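Local coordinates for protein GH3 beta-N-acetylglucosaminidase (Paenibacillaceae, PDB 6K5J) that probably removes N-acetylglucosamine units from the ends of sugar chains as a family 3 beta-N-acetylglucosaminidase, at residues E65-A70 against L78-D83; L20-F25 against I130-A135. One frame throughout, in Å; residues are numbered along the deposited sequence.

Overall arrangement
Both contacts are buried parts of the TIM-barrel-like N-terminal domain of this family 3 glycoside hydrolase, with centres about 8 Å apart. Contact 1 lies on the outer side of the barrel wall, where helix 56-72 packs on strand 79-81, and its helix partly reaches the surface. Contact 2 lies inside the barrel, joining strand 21-23 to strand 132-133 across the interior. The chemistry follows the place: a glutamine amide and branched aliphatics serve the helix-strand interface, whereas methionines and a phenylalanine pack within the core. Strand 79-81 and the residue after it link the two: Leu79 and Ser81 touch Met22 from contact 2, and Ile82 O probably accepts a hydrogen bond from Phe134 N.

Contact 1: residues E65-A70 against L78-D83; sequences ELQQIA and LLISID. With NAG (2-acetamido-2-deoxy-beta-D-glucopyranose), chain B.
Gln67 grips the backbone of Leu78 with both ends of its amide, tying helix 56-72 to the start of strand 79-81 in the beta-alpha-beta unit 45-47, 56-72, 79-81 of the barrel. Leu78 N donates to Gln67 OE1 at 3.0 Å in an almost straight bond (177°). Gln67 NE2 answers to Leu78 O, also at 3.0 Å, with the acceptor close to the amide plane. The chain of Gln67 bends at chi2 (-75°), which swings the carboxamide toward the strand, and the paired bonds hold it against rotation. Glutamine suits this place because it offers an acceptor and a donor to the same residue.

The tight part lies beside this clamp. Leu78 lays CD1 against the helix backbone, 3.6 Å from Leu66 O, while Leu78 CG lies 4.2 Å from Ala70 CB; the small alanine lets the helix come near. Ile80 points to the same side and brings CD1 to 3.8 Å from Gln67 NE2, but its approach to Leu66 CD1 is looser. Toward solvent the helix turns polar: Gln68 is exposed and bonds to Glu72, and the partly exposed Glu65 bonds to Ala30 N.

Beyond the strand the chain runs on to the sugar site, as expected at the C-terminal ends of TIM-barrel strands. Asp83 faces a bound N-acetylglucosamine that is also held by Arg152, Lys182, His183 and Asp268; Arg91 forms a salt bridge with Asp83 OD2. The sugar hydroxyl O4 donates to Asp83 OD1 at 2.6 Å.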
loop_
_atom_site.group_PDB
_atom_site.type_symbol
_atom_site.label_atom_id
_atom_site.label_comp_id
_atom_site.label_asym_id
_atom_site.label_seq_id
_atom_site.Cartn_x
_atom_site.Cartn_y
_atom_site.Cartn_z
ATOM N N GLU A 65 -7.701 7.452 -23.155
ATOM C CA GLU A 65 -6.727 7.849 -24.168
ATOM C C GLU A 65 -5.685 6.764 -24.379
ATOM O O GLU A 65 -5.363 6.414 -25.519
ATOM C CB GLU A 65 -6.043 9.168 -23.775
ATOM C CG GLU A 65 -5.037 9.663 -24.835
ATOM C CD GLU A 65 -4.243 10.895 -24.412
ATOM O OE1 GLU A 65 -4.141 11.165 -23.195
ATOM O OE2 GLU A 65 -3.709 11.597 -25.305
ATOM N N LEU A 66 -5.132 6.224 -23.286
ATOM C CA LEU A 66 -4.144 5.159 -23.422
ATOM C C LEU A 66 -4.730 3.953 -24.150
ATOM O O LEU A 66 -4.066 3.351 -25.001
ATOM C CB LEU A 66 -3.610 4.750 -22.042
ATOM C CG LEU A 66 -2.772 5.817 -21.320
ATOM C CD1 LEU A 66 -2.541 5.447 -19.843
ATOM C CD2 LEU A 66 -1.425 6.064 -22.033
ATOM N N GLN A 67 -5.963 3.577 -23.815
ATOM C CA GLN A 67 -6.595 2.450 -24.493
ATOM C C GLN A 67 -6.851 2.761 -25.962
ATOM O O GLN A 67 -6.732 1.878 -26.823
ATOM C CB GLN A 67 -7.893 2.081 -23.779
ATOM C CG GLN A 67 -7.678 1.632 -22.333
ATOM C CD GLN A 67 -7.112 0.243 -22.213
ATOM O OE1 GLN A 67 -6.652 -0.361 -23.200
ATOM N NE2 GLN A 67 -7.119 -0.281 -20.989
ATOM N N GLN A 68 -7.195 4.010 -26.266
ATOM C CA GLN A 68 -7.412 4.398 -27.654
ATOM C C GLN A 68 -6.117 4.341 -28.450
ATOM O O GLN A 68 -6.113 3.915 -29.609
ATOM C CB GLN A 68 -8.017 5.799 -27.704
ATOM C CG GLN A 68 -8.240 6.343 -29.101
ATOM C CD GLN A 68 -8.819 7.744 -29.060
ATOM O OE1 GLN A 68 -8.761 8.417 -28.025
ATOM N NE2 GLN A 68 -9.376 8.194 -30.180
ATOM N N ILE A 69 -5.009 4.771 -27.842
ATOM C CA ILE A 69 -3.709 4.696 -28.503
ATOM C C ILE A 69 -3.368 3.252 -28.829
ATOM O O ILE A 69 -2.863 2.946 -29.919
ATOM C CB ILE A 69 -2.626 5.353 -27.622
ATOM C CG1 ILE A 69 -2.812 6.875 -27.604
ATOM C CG2 ILE A 69 -1.219 4.974 -28.088
ATOM C CD1 ILE A 69 -2.025 7.597 -26.494
ATOM N N ALA A 70 -3.641 2.339 -27.895
ATOM C CA ALA A 70 -3.380 0.932 -28.166
ATOM C C ALA A 70 -4.327 0.399 -29.234
ATOM O O ALA A 70 -3.903 -0.331 -30.135
ATOM C CB ALA A 70 -3.498 0.109 -26.885
ATOM N N LEU A 78 -4.784 -2.650 -22.758
ATOM C CA LEU A 78 -3.802 -2.515 -21.685
ATOM C C LEU A 78 -4.365 -2.892 -20.320
ATOM O O LEU A 78 -5.510 -2.570 -19.989
ATOM C CB LEU A 78 -3.303 -1.073 -21.609
ATOM C CG LEU A 78 -2.561 -0.511 -22.818
ATOM C CD1 LEU A 78 -2.520 1.002 -22.709
ATOM C CD2 LEU A 78 -1.155 -1.090 -22.858
ATOM N N LEU A 79 -3.529 -3.538 -19.511
ATOM C CA LEU A 79 -3.708 -3.460 -18.068
ATOM C C LEU A 79 -3.264 -2.082 -17.582
ATOM O O LEU A 79 -2.236 -1.554 -18.010
ATOM C CB LEU A 79 -2.907 -4.562 -17.361
ATOM C CG LEU A 79 -3.443 -5.988 -17.550
ATOM C CD1 LEU A 79 -2.382 -7.023 -17.151
ATOM C CD2 LEU A 79 -4.734 -6.177 -16.748
ATOM N N ILE A 80 -4.047 -1.493 -16.681
ATOM C CA ILE A 80 -3.740 -0.193 -16.102
ATOM C C ILE A 80 -3.840 -0.359 -14.590
ATOM O O ILE A 80 -4.929 -0.622 -14.058
ATOM C CB ILE A 80 -4.676 0.908 -16.621
ATOM C CG1 ILE A 80 -4.474 1.087 -18.137
ATOM C CG2 ILE A 80 -4.422 2.234 -15.907
ATOM C CD1 ILE A 80 -5.322 2.183 -18.776
ATOM N N SER A 81 -2.707 -0.240 -13.904
ATOM C CA SER A 81 -2.607 -0.553 -12.485
ATOM C C SER A 81 -2.198 0.682 -11.681
ATOM O O SER A 81 -1.980 1.765 -12.233
ATOM C CB SER A 81 -1.619 -1.693 -12.244
ATOM O OG SER A 81 -1.844 -2.259 -10.945
ATOM N N ILE A 82 -2.063 0.483 -10.377
ATOM C CA ILE A 82 -1.893 1.566 -9.411
ATOM C C ILE A 82 -1.611 0.926 -8.059
ATOM O O ILE A 82 -1.946 -0.241 -7.841
ATOM C CB ILE A 82 -3.187 2.445 -9.380
ATOM C CG1 ILE A 82 -2.983 3.731 -8.571
ATOM C CG2 ILE A 82 -4.388 1.646 -8.818
ATOM C CD1 ILE A 82 -4.150 4.701 -8.687
ATOM N N ASP A 83 -0.967 1.671 -7.152
ATOM C CA ASP A 83 -0.814 1.227 -5.755
ATOM C C ASP A 83 -1.857 1.918 -4.877
ATOM O O ASP A 83 -1.551 2.811 -4.092
ATOM C CB ASP A 83 0.584 1.534 -5.226
ATOM C CG ASP A 83 1.662 0.837 -5.988
ATOM O OD1 ASP A 83 1.562 -0.401 -6.152
ATOM O OD2 ASP A 83 2.612 1.533 -6.411
HETATM C C1 NAG B . 7.442 -1.266 -4.756
HETATM C C2 NAG B . 6.517 -1.729 -3.601
HETATM C C3 NAG B . 5.225 -2.368 -4.141
HETATM C C4 NAG B . 4.582 -1.503 -5.217
HETATM C C5 NAG B . 5.606 -1.217 -6.302
HETATM C C6 NAG B . 5.079 -0.359 -7.431
HETATM C C7 NAG B . 7.270 -2.596 -1.415
HETATM C C8 NAG B . 8.038 -3.688 -0.720
HETATM N N2 NAG B . 7.227 -2.674 -2.750
HETATM O O1 NAG B . 8.426 -0.449 -4.217
HETATM O O3 NAG B . 4.299 -2.567 -3.076
HETATM O O4 NAG B . 3.460 -2.171 -5.781
HETATM O O5 NAG B . 6.694 -0.502 -5.710
HETATM O O6 NAG B . 4.855 0.979 -7.006
HETATM O O7 NAG B . 6.699 -1.703 -0.794
#

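Contact 2: residues L20-F25 against I130-A135; sequences LVMAGF and INMNFA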
loop_
_atom_site.group_PDB
_atom_site.type_symbol
_atom_site.label_atom_id
_atom_site.label_comp_id
_atom_site.label_asym_id
_atom_site.label_seq_id
_atom_site.Cartn_x
_atom_site.Cartn_y
_atom_site.Cartn_z
ATOM N N LEU A 20 4.946 -8.605 -21.689
ATOM C CA LEU A 20 5.561 -8.955 -20.414
ATOM C C LEU A 20 6.020 -7.749 -19.601
ATOM O O LEU A 20 6.598 -7.942 -18.526
ATOM C CB LEU A 20 6.756 -9.873 -20.654
ATOM C CG LEU A 20 6.528 -11.041 -21.618
ATOM C CD1 LEU A 20 7.781 -11.881 -21.710
ATOM C CD2 LEU A 20 5.353 -11.876 -21.152
ATOM N N VAL A 21 5.782 -6.526 -20.056
ATOM C CA VAL A 21 6.308 -5.344 -19.375
ATOM C C VAL A 21 5.163 -4.410 -19.005
ATOM O O VAL A 21 4.271 -4.154 -19.820
ATOM C CB VAL A 21 7.353 -4.621 -20.241
ATOM C CG1 VAL A 21 7.804 -3.322 -19.565
ATOM C CG2 VAL A 21 8.533 -5.561 -20.508
ATOM N N MET A 22 5.186 -3.913 -17.772
ATOM C CA MET A 22 4.308 -2.837 -17.335
ATOM C C MET A 22 5.173 -1.634 -16.992
ATOM O O MET A 22 6.143 -1.761 -16.232
ATOM C CB MET A 22 3.470 -3.249 -16.119
ATOM C CG MET A 22 2.616 -2.105 -15.563
ATOM S SD MET A 22 1.493 -2.693 -14.280
ATOM C CE MET A 22 0.076 -3.245 -15.251
ATOM N N ALA A 23 4.829 -0.475 -17.554
ATOM C CA ALA A 23 5.673 0.709 -17.445
ATOM C C ALA A 23 4.872 1.883 -16.915
ATOM O O ALA A 23 3.661 1.979 -17.127
ATOM C CB ALA A 23 6.295 1.098 -18.797
ATOM N N GLY A 24 5.568 2.792 -16.231
ATOM C CA GLY A 24 4.997 4.071 -15.879
ATOM C C GLY A 24 5.489 5.164 -16.810
ATOM O O GLY A 24 6.342 4.950 -17.665
ATOM N N PHE A 25 4.917 6.352 -16.628
ATOM C CA PHE A 25 5.250 7.493 -17.461
ATOM C C PHE A 25 4.832 8.743 -16.704
ATOM O O PHE A 25 4.098 8.684 -15.712
ATOM C CB PHE A 25 4.551 7.429 -18.828
ATOM C CG PHE A 25 3.078 7.706 -18.749
ATOM C CD1 PHE A 25 2.200 6.710 -18.356
ATOM C CD2 PHE A 25 2.578 8.982 -19.009
ATOM C CE1 PHE A 25 0.844 6.968 -18.249
ATOM C CE2 PHE A 25 1.217 9.251 -18.900
ATOM C CZ PHE A 25 0.353 8.250 -18.526
ATOM N N ILE A 130 -9.146 2.282 -14.526
ATOM C CA ILE A 130 -8.107 1.464 -13.907
ATOM C C ILE A 130 -8.683 0.074 -13.652
ATOM O O ILE A 130 -9.733 -0.066 -13.016
ATOM C CB ILE A 130 -7.614 2.117 -12.602
ATOM C CG1 ILE A 130 -6.964 3.466 -12.913
ATOM C CG2 ILE A 130 -6.669 1.193 -11.844
ATOM C CD1 ILE A 130 -6.934 4.428 -11.725
ATOM N N ASN A 131 -7.999 -0.957 -14.141
ATOM C CA ASN A 131 -8.545 -2.310 -14.121
ATOM C C ASN A 131 -7.665 -3.283 -13.348
ATOM O O ASN A 131 -7.923 -4.490 -13.369
ATOM C CB ASN A 131 -8.779 -2.816 -15.553
ATOM C CG ASN A 131 -7.539 -2.705 -16.424
ATOM O OD1 ASN A 131 -6.438 -3.018 -15.987
ATOM N ND2 ASN A 131 -7.717 -2.266 -17.669
ATOM N N MET A 132 -6.647 -2.785 -12.655
ATOM C CA MET A 132 -5.746 -3.609 -11.865
ATOM C C MET A 132 -5.290 -2.781 -10.671
ATOM O O MET A 132 -5.161 -1.557 -10.761
ATOM C CB MET A 132 -4.543 -4.082 -12.699
ATOM C CG MET A 132 -3.650 -5.126 -12.015
ATOM S SD MET A 132 -2.383 -5.722 -13.174
ATOM C CE MET A 132 -1.888 -7.256 -12.380
ATOM N N ASN A 133 -5.076 -3.453 -9.543
ATOM C CA ASN A 133 -4.601 -2.780 -8.336
ATOM C C ASN A 133 -3.495 -3.632 -7.747
ATOM O O ASN A 133 -3.632 -4.856 -7.663
ATOM C CB ASN A 133 -5.743 -2.581 -7.311
ATOM C CG ASN A 133 -5.394 -1.585 -6.196
ATOM O OD1 ASN A 133 -4.388 -0.885 -6.258
ATOM N ND2 ASN A 133 -6.261 -1.509 -5.182
ATOM N N PHE A 134 -2.396 -2.999 -7.355
ATOM C CA PHE A 134 -1.347 -3.739 -6.662
ATOM C C PHE A 134 -1.687 -3.776 -5.173
ATOM O O PHE A 134 -1.085 -3.111 -4.329
ATOM C CB PHE A 134 0.019 -3.140 -6.960
ATOM C CG PHE A 134 0.480 -3.402 -8.366
ATOM C CD1 PHE A 134 0.075 -4.558 -9.025
ATOM C CD2 PHE A 134 1.300 -2.515 -9.027
ATOM C CE1 PHE A 134 0.494 -4.832 -10.319
ATOM C CE2 PHE A 134 1.722 -2.778 -10.332
ATOM C CZ PHE A 134 1.310 -3.943 -10.970
ATOM N N ALA A 135 -2.690 -4.594 -4.880
ATOM C CA ALA A 135 -3.278 -4.736 -3.557
ATOM C C ALA A 135 -4.172 -5.970 -3.581
ATOM O O ALA A 135 -4.652 -6.357 -4.650
ATOM C CB ALA A 135 -4.084 -3.485 -3.167
#
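Met22 reaches Phe134 and Met132 with the two last atoms of its side chain. Its SD lies 3.5 Å from Phe134 CZ and 4.0 Å from CE2, a Met-aromatic contact in which the sulfur approaches the ring obliquely, 70° off the normal. Its methyl CE meets Met132 SD at 4.1 Å. The Met22 chain runs extended from the backbone and bends only at chi3 (-86°), so that sulfur and methyl address different partners. Long, unbranched and polarisable, methionine suits this work, for the strands are too far apart to pair: the CA atoms of Met22 and Met132 are 11.5 Å apart.

Behind this shell, Phe134 is the centre of an inverse gamma turn, closed by a weak bond from Ala135 N to Asn133 O. Its carbonyl accepts a hydrogen bond from Lys182, and its side chain comes within about 4 Å of the bound N-acetylglucosamine, so the core packing continues to the sugar site. Asn131 braces the neighbouring strand with its amide, which bonds to Ile80 N and Leu78 O.

Strand 21-23 is hydrogen-bonded to strands 45-47 and 296-298, strand 79-81 touches all three contacting side chains through Ser81, and helix 111-127 packs against Ile130, Asn131 and Asn133.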